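Side-chain contacts in RsfP (Uncultured bacterium, PDB 4GLJ), which probably catalyses the phosphate-dependent cleavage of methylthioadenosine and binds the dye rhodamine B: residues Ser22-Met27 / Gln251-Ala256; Val57-Leu62 / Gln255-Ile260; Asp149-Ala154 / Ala213-Ala218. All blocks are in the same frame, centred on the assembly; numbering follows the deposited sequence.

Contact 1 (Ser22-Met27 / Gln251-Ala256). With RHB (N-[9-(2-carboxyphenyl)-6-(diethylamino)-3H-xanthen-3-ylidene]-N-ethylethanaminium), chain B; PO4 (phosphate ion), chain D.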
# COMPACT_ATOMS: atom_id res chain seq x y z
N SER A 22 7.03 19.36 -11.21
CA SER A 22 7.85 19.16 -12.39
C SER A 22 7.73 20.38 -13.32
O SER A 22 6.62 20.82 -13.61
CB SER A 22 7.43 17.90 -13.12
OG SER A 22 7.74 16.76 -12.34
N GLY A 23 8.89 20.89 -13.82
CA GLY A 23 8.91 22.03 -14.72
C GLY A 23 8.99 23.37 -13.98
O GLY A 23 9.26 24.35 -14.60
N LEU A 24 8.70 23.41 -12.68
CA LEU A 24 8.87 24.62 -11.82
C LEU A 24 10.04 24.60 -10.80
O LEU A 24 9.87 24.22 -9.62
CB LEU A 24 7.59 24.89 -11.05
CG LEU A 24 6.38 25.41 -11.81
CD1 LEU A 24 5.58 24.21 -12.31
CD2 LEU A 24 5.59 26.26 -10.80
N TYR A 25 11.19 25.11 -11.25
CA TYR A 25 12.45 25.07 -10.48
C TYR A 25 12.74 26.45 -9.92
O TYR A 25 13.48 26.57 -8.93
CB TYR A 25 13.61 24.48 -11.33
CG TYR A 25 13.11 23.15 -11.90
CD1 TYR A 25 13.11 22.88 -13.28
CD2 TYR A 25 12.52 22.21 -11.02
CE1 TYR A 25 12.58 21.67 -13.76
CE2 TYR A 25 11.97 21.02 -11.48
CZ TYR A 25 12.00 20.74 -12.83
OH TYR A 25 11.46 19.55 -13.23
N GLN A 26 12.13 27.47 -10.51
CA GLN A 26 12.13 28.79 -9.90
C GLN A 26 10.88 29.65 -10.15
O GLN A 26 10.08 29.37 -11.05
CB GLN A 26 13.40 29.58 -10.28
CG GLN A 26 13.64 29.80 -11.75
CD GLN A 26 14.48 31.04 -11.96
OE1 GLN A 26 15.51 31.21 -11.31
NE2 GLN A 26 14.02 31.93 -12.84
N MET A 27 10.74 30.67 -9.31
CA MET A 27 9.83 31.76 -9.56
C MET A 27 10.59 33.03 -9.96
O MET A 27 10.84 33.88 -9.11
CB MET A 27 8.97 32.04 -8.34
CG MET A 27 7.76 31.15 -8.27
SD MET A 27 6.53 31.72 -7.07
CE MET A 27 7.37 31.64 -5.48
N GLN A 251 1.81 32.53 -14.37
CA GLN A 251 0.79 33.62 -14.47
C GLN A 251 -0.36 33.40 -13.52
O GLN A 251 -0.82 34.33 -12.81
CB GLN A 251 0.28 33.81 -15.92
CG GLN A 251 1.36 33.97 -16.95
CD GLN A 251 2.40 34.99 -16.52
OE1 GLN A 251 2.05 36.08 -16.01
NE2 GLN A 251 3.68 34.65 -16.73
N VAL A 252 -0.76 32.13 -13.39
CA VAL A 252 -1.83 31.80 -12.49
C VAL A 252 -1.46 32.06 -11.03
O VAL A 252 -2.26 32.65 -10.30
CB VAL A 252 -2.34 30.33 -12.69
CG1 VAL A 252 -3.49 30.07 -11.71
CG2 VAL A 252 -2.78 30.12 -14.18
N ILE A 253 -0.28 31.59 -10.62
CA ILE A 253 0.28 31.84 -9.29
C ILE A 253 0.34 33.35 -9.00
O ILE A 253 -0.04 33.80 -7.90
CB ILE A 253 1.72 31.21 -9.21
CG1 ILE A 253 1.65 29.67 -9.08
CG2 ILE A 253 2.61 31.78 -8.13
CD1 ILE A 253 3.01 29.07 -9.50
N LYS A 254 0.86 34.14 -9.95
CA LYS A 254 0.87 35.63 -9.75
C LYS A 254 -0.51 36.14 -9.32
O LYS A 254 -0.66 36.80 -8.30
CB LYS A 254 1.42 36.37 -11.00
CG LYS A 254 2.91 36.47 -10.92
CD LYS A 254 3.62 37.14 -12.11
CE LYS A 254 3.97 36.09 -13.15
NZ LYS A 254 5.15 36.50 -13.96
N GLN A 255 -1.53 35.76 -10.07
CA GLN A 255 -2.91 36.14 -9.77
C GLN A 255 -3.44 35.59 -8.46
O GLN A 255 -4.13 36.30 -7.72
CB GLN A 255 -3.83 35.74 -10.92
CG GLN A 255 -3.58 36.44 -12.27
CD GLN A 255 -3.60 37.96 -12.21
OE1 GLN A 255 -4.32 38.58 -11.43
NE2 GLN A 255 -2.77 38.56 -13.01
N ALA A 256 -3.07 34.33 -8.13
CA ALA A 256 -3.54 33.68 -6.93
C ALA A 256 -2.91 34.27 -5.67
O ALA A 256 -3.62 34.48 -4.69
CB ALA A 256 -3.25 32.14 -6.99
O2 RHB B . 12.49 13.80 -18.27
C26 RHB B . 12.10 12.95 -19.10
C19 RHB B . 10.75 12.32 -18.97
C14 RHB B . 9.73 12.71 -18.11
C15 RHB B . 8.53 12.02 -18.15
C16 RHB B . 8.31 10.96 -19.01
C17 RHB B . 9.32 10.57 -19.86
C18 RHB B . 10.52 11.27 -19.83
C9 RHB B . 9.74 13.82 -17.10
C8 RHB B . 8.75 13.72 -15.99
C13 RHB B . 7.88 12.65 -15.88
C12 RHB B . 6.95 12.55 -14.83
C11 RHB B . 6.91 13.51 -13.85
N1 RHB B . 5.95 13.48 -12.82
C35 RHB B . 4.72 13.07 -13.52
C36 RHB B . 4.67 13.87 -14.81
C22 RHB B . 6.20 12.68 -11.58
C23 RHB B . 6.91 13.54 -10.52
C10 RHB B . 7.77 14.60 -13.99
C7 RHB B . 8.69 14.70 -15.03
O1 RHB B . 9.54 15.77 -15.10
C1 RHB B . 10.46 15.96 -16.08
C2 RHB B . 10.62 15.04 -17.11
C6 RHB B . 11.26 17.10 -16.03
C5 RHB B . 12.22 17.34 -16.99
C4 RHB B . 12.39 16.43 -18.02
C3 RHB B . 11.59 15.28 -18.08
N2 RHB B . 12.99 18.52 -16.90
C24 RHB B . 13.87 18.52 -15.72
C25 RHB B . 14.15 19.96 -15.33
C33 RHB B . 13.74 18.74 -18.15
C34 RHB B . 14.02 20.22 -18.29
O3 RHB B . 12.80 12.62 -20.08
P PO4 D . 5.05 16.92 -9.49
O1 PO4 D . 5.67 15.88 -10.37
O2 PO4 D . 4.80 18.07 -10.45
O3 PO4 D . 3.81 16.29 -8.97
O4 PO4 D . 5.96 17.38 -8.36
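Apolar contact between the two segments rests on I253, which meets L24 and M27 through different branches. Its CD1 and the CD2 of L24 come tip to tip at 4.0 Å. The shorter branch, CG2, is set anti to the backbone N by a chi1 of -75° and passes obliquely by the sulfur of M27, with SD 4.1 Å from CG2.

A group of polar bonds lies at the S22 end of 22-27. The S22 N-H points almost straight at O2 of the phosphate (N to O2 2.7 Å), while S22 OG, crowded by the dye in the model and so less surely placed, donates to the phosphate O1 at 3.0 Å and also bonds with H69. R64, H65, A98 and T199 hold the same ion, a cluster consistent with the phosphate-substrate site of a phosphorylase. The N-H of G23 runs nearly linearly to Y25 OH (N to OH 3.0 Å), although the place of that hydroxyl is less sure. The tyrosine ring lies beside an ethyl group of rhodamine B, modelled too close for the detail to be trusted. An alanine in place of Y25 would probably leave the G23 amide without this acceptor and the dye's ethyl group with less of a wall.

The loop follows strand 16-20 and runs beside helix 237-263, whose A246 and Q250 touch L24 and whose Q250 NE2 bonds to Q26 O; V96 of strand 92-101 meets both L24 and I253.

Contact 2 (Val57-Leu62 / Gln255-Ile260)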
# COMPACT_ATOMS: atom_id res chain seq x y z
N VAL A 57 4.00 41.44 -1.77
CA VAL A 57 3.55 40.32 -0.96
C VAL A 57 4.70 39.29 -0.86
O VAL A 57 5.18 38.84 -1.89
CB VAL A 57 2.36 39.57 -1.61
CG1 VAL A 57 1.92 38.39 -0.74
CG2 VAL A 57 1.20 40.51 -1.92
N THR A 58 5.13 38.95 0.34
CA THR A 58 6.20 37.96 0.54
C THR A 58 5.65 36.55 0.30
O THR A 58 4.61 36.19 0.87
CB THR A 58 6.78 38.07 1.97
OG1 THR A 58 7.38 39.36 2.10
CG2 THR A 58 7.83 37.01 2.25
N VAL A 59 6.32 35.78 -0.55
CA VAL A 59 5.89 34.40 -0.86
C VAL A 59 7.12 33.51 -0.63
O VAL A 59 8.24 33.94 -0.89
CB VAL A 59 5.50 34.34 -2.33
CG1 VAL A 59 5.10 32.95 -2.67
CG2 VAL A 59 4.31 35.27 -2.61
N ALA A 60 6.92 32.29 -0.11
CA ALA A 60 7.98 31.27 -0.03
C ALA A 60 7.81 30.29 -1.21
O ALA A 60 6.71 29.81 -1.47
CB ALA A 60 7.88 30.52 1.29
N PHE A 61 8.90 29.98 -1.91
CA PHE A 61 8.85 29.09 -3.07
C PHE A 61 9.75 27.88 -2.73
O PHE A 61 10.92 28.07 -2.32
CB PHE A 61 9.37 29.73 -4.39
CG PHE A 61 9.35 28.75 -5.55
CD1 PHE A 61 8.12 28.38 -6.14
CD2 PHE A 61 10.52 28.09 -5.98
CE1 PHE A 61 8.07 27.43 -7.17
CE2 PHE A 61 10.47 27.12 -7.00
CZ PHE A 61 9.26 26.81 -7.61
N LEU A 62 9.19 26.69 -2.83
CA LEU A 62 9.96 25.45 -2.50
C LEU A 62 9.85 24.55 -3.76
O LEU A 62 8.74 24.28 -4.23
CB LEU A 62 9.33 24.77 -1.29
CG LEU A 62 9.94 23.40 -0.89
CD1 LEU A 62 11.46 23.54 -0.96
CD2 LEU A 62 9.53 23.07 0.53
N GLN A 255 -1.53 35.76 -10.07
CA GLN A 255 -2.91 36.14 -9.77
C GLN A 255 -3.44 35.59 -8.46
O GLN A 255 -4.13 36.30 -7.72
CB GLN A 255 -3.83 35.74 -10.92
CG GLN A 255 -3.58 36.44 -12.27
CD GLN A 255 -3.60 37.96 -12.21
OE1 GLN A 255 -4.32 38.58 -11.43
NE2 GLN A 255 -2.77 38.56 -13.01
N ALA A 256 -3.07 34.33 -8.13
CA ALA A 256 -3.54 33.68 -6.93
C ALA A 256 -2.91 34.27 -5.67
O ALA A 256 -3.62 34.48 -4.69
CB ALA A 256 -3.25 32.14 -6.99
N VAL A 257 -1.62 34.59 -5.73
CA VAL A 257 -0.98 35.20 -4.59
C VAL A 257 -1.69 36.56 -4.28
O VAL A 257 -2.04 36.87 -3.12
CB VAL A 257 0.53 35.42 -4.85
CG1 VAL A 257 1.12 36.30 -3.77
CG2 VAL A 257 1.31 34.09 -4.93
N ALA A 258 -2.00 37.30 -5.34
CA ALA A 258 -2.70 38.58 -5.16
C ALA A 258 -4.03 38.38 -4.42
O ALA A 258 -4.31 39.09 -3.47
CB ALA A 258 -2.88 39.31 -6.49
N LEU A 259 -4.82 37.41 -4.84
CA LEU A 259 -6.11 37.18 -4.24
C LEU A 259 -6.03 36.69 -2.80
O LEU A 259 -6.87 37.07 -1.97
CB LEU A 259 -6.90 36.18 -5.09
CG LEU A 259 -7.30 36.79 -6.44
CD1 LEU A 259 -7.78 35.74 -7.44
CD2 LEU A 259 -8.34 37.89 -6.28
N ILE A 260 -5.05 35.81 -2.52
CA ILE A 260 -4.93 35.30 -1.19
C ILE A 260 -4.53 36.46 -0.28
O ILE A 260 -5.05 36.58 0.84
CB ILE A 260 -3.86 34.19 -1.11
CG1 ILE A 260 -4.33 32.95 -1.95
CG2 ILE A 260 -3.52 33.88 0.32
CD1 ILE A 260 -3.20 31.92 -2.05
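V257 faces V57 and V59 across this contact, joining helix 237-263 to strand 57-63 in the alpha/beta fold of the phosphorylase superfamily, a mixed sheet flanked by helices. The strand is an inner one here: it pairs in parallel with 16-20 and antiparallel with 49-54, and presents V57 and V59, two residues apart, on the face that looks at the helix.

Along the helix, Q255 and A256 come first and turn to another neighbour, helix 145-157, where both touch A154. Their carbonyl oxygens serve the helix itself, Q255 O accepting from L259 N and A256 O from I260 N. V257 follows and is the one residue of 255-260 to carry the side-chain contact with the strand. A chi1 of 169° sets its CG1 anti to the backbone N, which leaves the two methyls splayed toward the sheet. CG1 serves both valines of the strand, whereas CG2 reaches only V59, at 4.0 Å from its CG2. L54 of strand 49-54 also touches V257. The next residue, A258, points away from the strand and is exposed, although its CA comes within 7.7 Å of the CA of V57. L259 carries on the packing against helix 145-157 by touching I150. I260 lies on I16 of strand 16-20, a residue that V57 touches as well.

The valines meet V257 in different ways. V57 slides past it in the opposite direction, CG1 to CG1 at 3.8 Å; V59 comes at it tip to tip, with its CG2 3.5 Å from V257 CG1.

Contact 3 (Asp149-Ala154 / Ala213-Ala218)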
# COMPACT_ATOMS: atom_id res chain seq x y z
N ASP A 149 -11.21 27.86 -4.69
CA ASP A 149 -11.98 28.90 -5.37
C ASP A 149 -11.10 30.07 -5.86
O ASP A 149 -11.40 30.65 -6.92
CB ASP A 149 -13.13 29.41 -4.51
CG ASP A 149 -13.88 30.54 -5.20
OD1 ASP A 149 -14.53 30.27 -6.27
OD2 ASP A 149 -13.75 31.70 -4.71
N ILE A 150 -10.12 30.48 -5.03
CA ILE A 150 -9.15 31.52 -5.45
C ILE A 150 -8.40 31.05 -6.72
O ILE A 150 -8.23 31.85 -7.67
CB ILE A 150 -8.17 31.90 -4.32
CG1 ILE A 150 -8.87 32.90 -3.39
CG2 ILE A 150 -6.88 32.51 -4.87
CD1 ILE A 150 -8.18 33.22 -2.11
N LEU A 151 -7.98 29.77 -6.76
CA LEU A 151 -7.29 29.30 -7.93
C LEU A 151 -8.08 29.40 -9.23
O LEU A 151 -7.49 29.70 -10.27
CB LEU A 151 -6.68 27.89 -7.76
CG LEU A 151 -5.59 27.85 -6.68
CD1 LEU A 151 -5.31 26.37 -6.31
CD2 LEU A 151 -4.31 28.51 -7.19
N ILE A 152 -9.37 29.07 -9.17
CA ILE A 152 -10.27 29.17 -10.27
C ILE A 152 -10.35 30.62 -10.75
O ILE A 152 -10.28 30.86 -11.94
CB ILE A 152 -11.71 28.66 -9.87
CG1 ILE A 152 -11.70 27.14 -9.63
CG2 ILE A 152 -12.68 28.97 -10.96
CD1 ILE A 152 -12.90 26.65 -8.78
N ARG A 153 -10.51 31.58 -9.83
CA ARG A 153 -10.67 32.99 -10.27
C ARG A 153 -9.28 33.51 -10.74
O ARG A 153 -9.22 34.30 -11.67
CB ARG A 153 -11.24 33.84 -9.16
CG ARG A 153 -12.69 33.48 -8.88
CD ARG A 153 -13.31 34.38 -7.84
NE ARG A 153 -12.90 33.97 -6.51
CZ ARG A 153 -12.23 34.75 -5.67
NH1 ARG A 153 -11.90 35.99 -6.02
NH2 ARG A 153 -11.91 34.29 -4.47
N ALA A 154 -8.21 33.01 -10.10
CA ALA A 154 -6.81 33.39 -10.48
C ALA A 154 -6.56 32.95 -11.94
O ALA A 154 -5.95 33.70 -12.75
CB ALA A 154 -5.77 32.72 -9.56
N ALA A 213 -3.60 25.77 5.14
CA ALA A 213 -4.57 25.59 4.10
C ALA A 213 -3.81 25.23 2.86
O ALA A 213 -2.79 25.81 2.56
CB ALA A 213 -5.40 26.89 3.91
N TYR A 214 -4.30 24.24 2.13
CA TYR A 214 -3.49 23.63 1.09
C TYR A 214 -4.44 23.29 -0.02
O TYR A 214 -5.49 22.65 0.19
CB TYR A 214 -2.80 22.36 1.59
CG TYR A 214 -2.02 21.54 0.54
CD1 TYR A 214 -2.71 20.65 -0.34
CD2 TYR A 214 -0.64 21.58 0.50
CE1 TYR A 214 -2.04 19.91 -1.29
CE2 TYR A 214 0.08 20.85 -0.45
CZ TYR A 214 -0.63 20.00 -1.33
OH TYR A 214 0.09 19.20 -2.23
N ALA A 215 -4.09 23.73 -1.24
CA ALA A 215 -4.83 23.32 -2.44
C ALA A 215 -3.89 23.13 -3.62
O ALA A 215 -2.71 23.53 -3.58
CB ALA A 215 -6.01 24.25 -2.78
N THR A 216 -4.40 22.53 -4.70
CA THR A 216 -3.49 22.07 -5.78
C THR A 216 -3.92 22.75 -7.09
O THR A 216 -5.09 22.81 -7.40
CB THR A 216 -3.58 20.54 -5.94
OG1 THR A 216 -3.00 19.94 -4.73
CG2 THR A 216 -2.74 20.06 -7.15
N LEU A 217 -2.94 23.30 -7.79
CA LEU A 217 -3.12 23.67 -9.19
C LEU A 217 -2.43 22.56 -10.06
O LEU A 217 -1.20 22.49 -10.11
CB LEU A 217 -2.46 25.05 -9.43
CG LEU A 217 -2.43 25.56 -10.88
CD1 LEU A 217 -3.86 25.79 -11.34
CD2 LEU A 217 -1.62 26.86 -11.00
N ALA A 218 -3.23 21.69 -10.69
CA ALA A 218 -2.69 20.56 -11.46
C ALA A 218 -2.57 20.97 -12.93
O ALA A 218 -3.48 21.59 -13.49
CB ALA A 218 -3.58 19.35 -11.29
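L151 reaches strand 213-221 with its CG anti to its own carbonyl carbon (chi1 -64°) and the chain then extended to CD1 (chi2 165°). That one methyl does all the close touching. It lies 3.7 Å from T216 O, against the carbonyl group of the strand backbone, with the methyl of A215 on one flank (CD1 to CB 4.2 Å) and the CB of L217 on the other (CD1 to CB 4.4 Å). A215 turns its methyl toward the helix, whereas T216 points to the far face of the sheet, where its hydroxyl is hydrogen-bonded to N200 OD1; the contact therefore uses the main chain of the threonine and leaves its side chain to another layer.

Helix 145-157 packs in this way on the mixed sheet of the phosphorylase fold, the short segments running in broadly the same direction at 34° with their axes 9.2 Å apart. V94 of strand 92-101 and I113 of strand 111-119 also touch L151, which thus spans the strands on both sides of 213-221, while A256 covers it from helix 237-263.

One turn apart on the helix, D149 and R153 form a salt bridge. R153 approaches side-on and brings NE and NH2 to the same oxygen, with NE 3.0 Å and NH2 3.2 Å from D149 OD2. Both nitrogens come from one face of the carboxylate, whereas OD2 lies close to the guanidinium plane. NH2 has a second acidic partner in E263, near the end of helix 237-263.

Helix 237-263 ties the three contacts together. Contacts 1 and 2 share Q255 and A256, and their centres are 10 Å apart; F61 of the strand in contact 2 packs against the loop of contact 1, its CZ 3.3 Å from L24 O. Contact 3 lies 12 Å from each, centre to centre, and meets the same helix where A256 CB stands 3.8 Å from L151 CD2. Along the chain it is nested within the loops closed by the other two. Only contact 1 holds residues of the rhodamine B pocket, S22 and Y25, although the T216 side chain of contact 3 is about 10 Å from a bound dye. Contact 2 joins strand and helix without supplying a pocket residue.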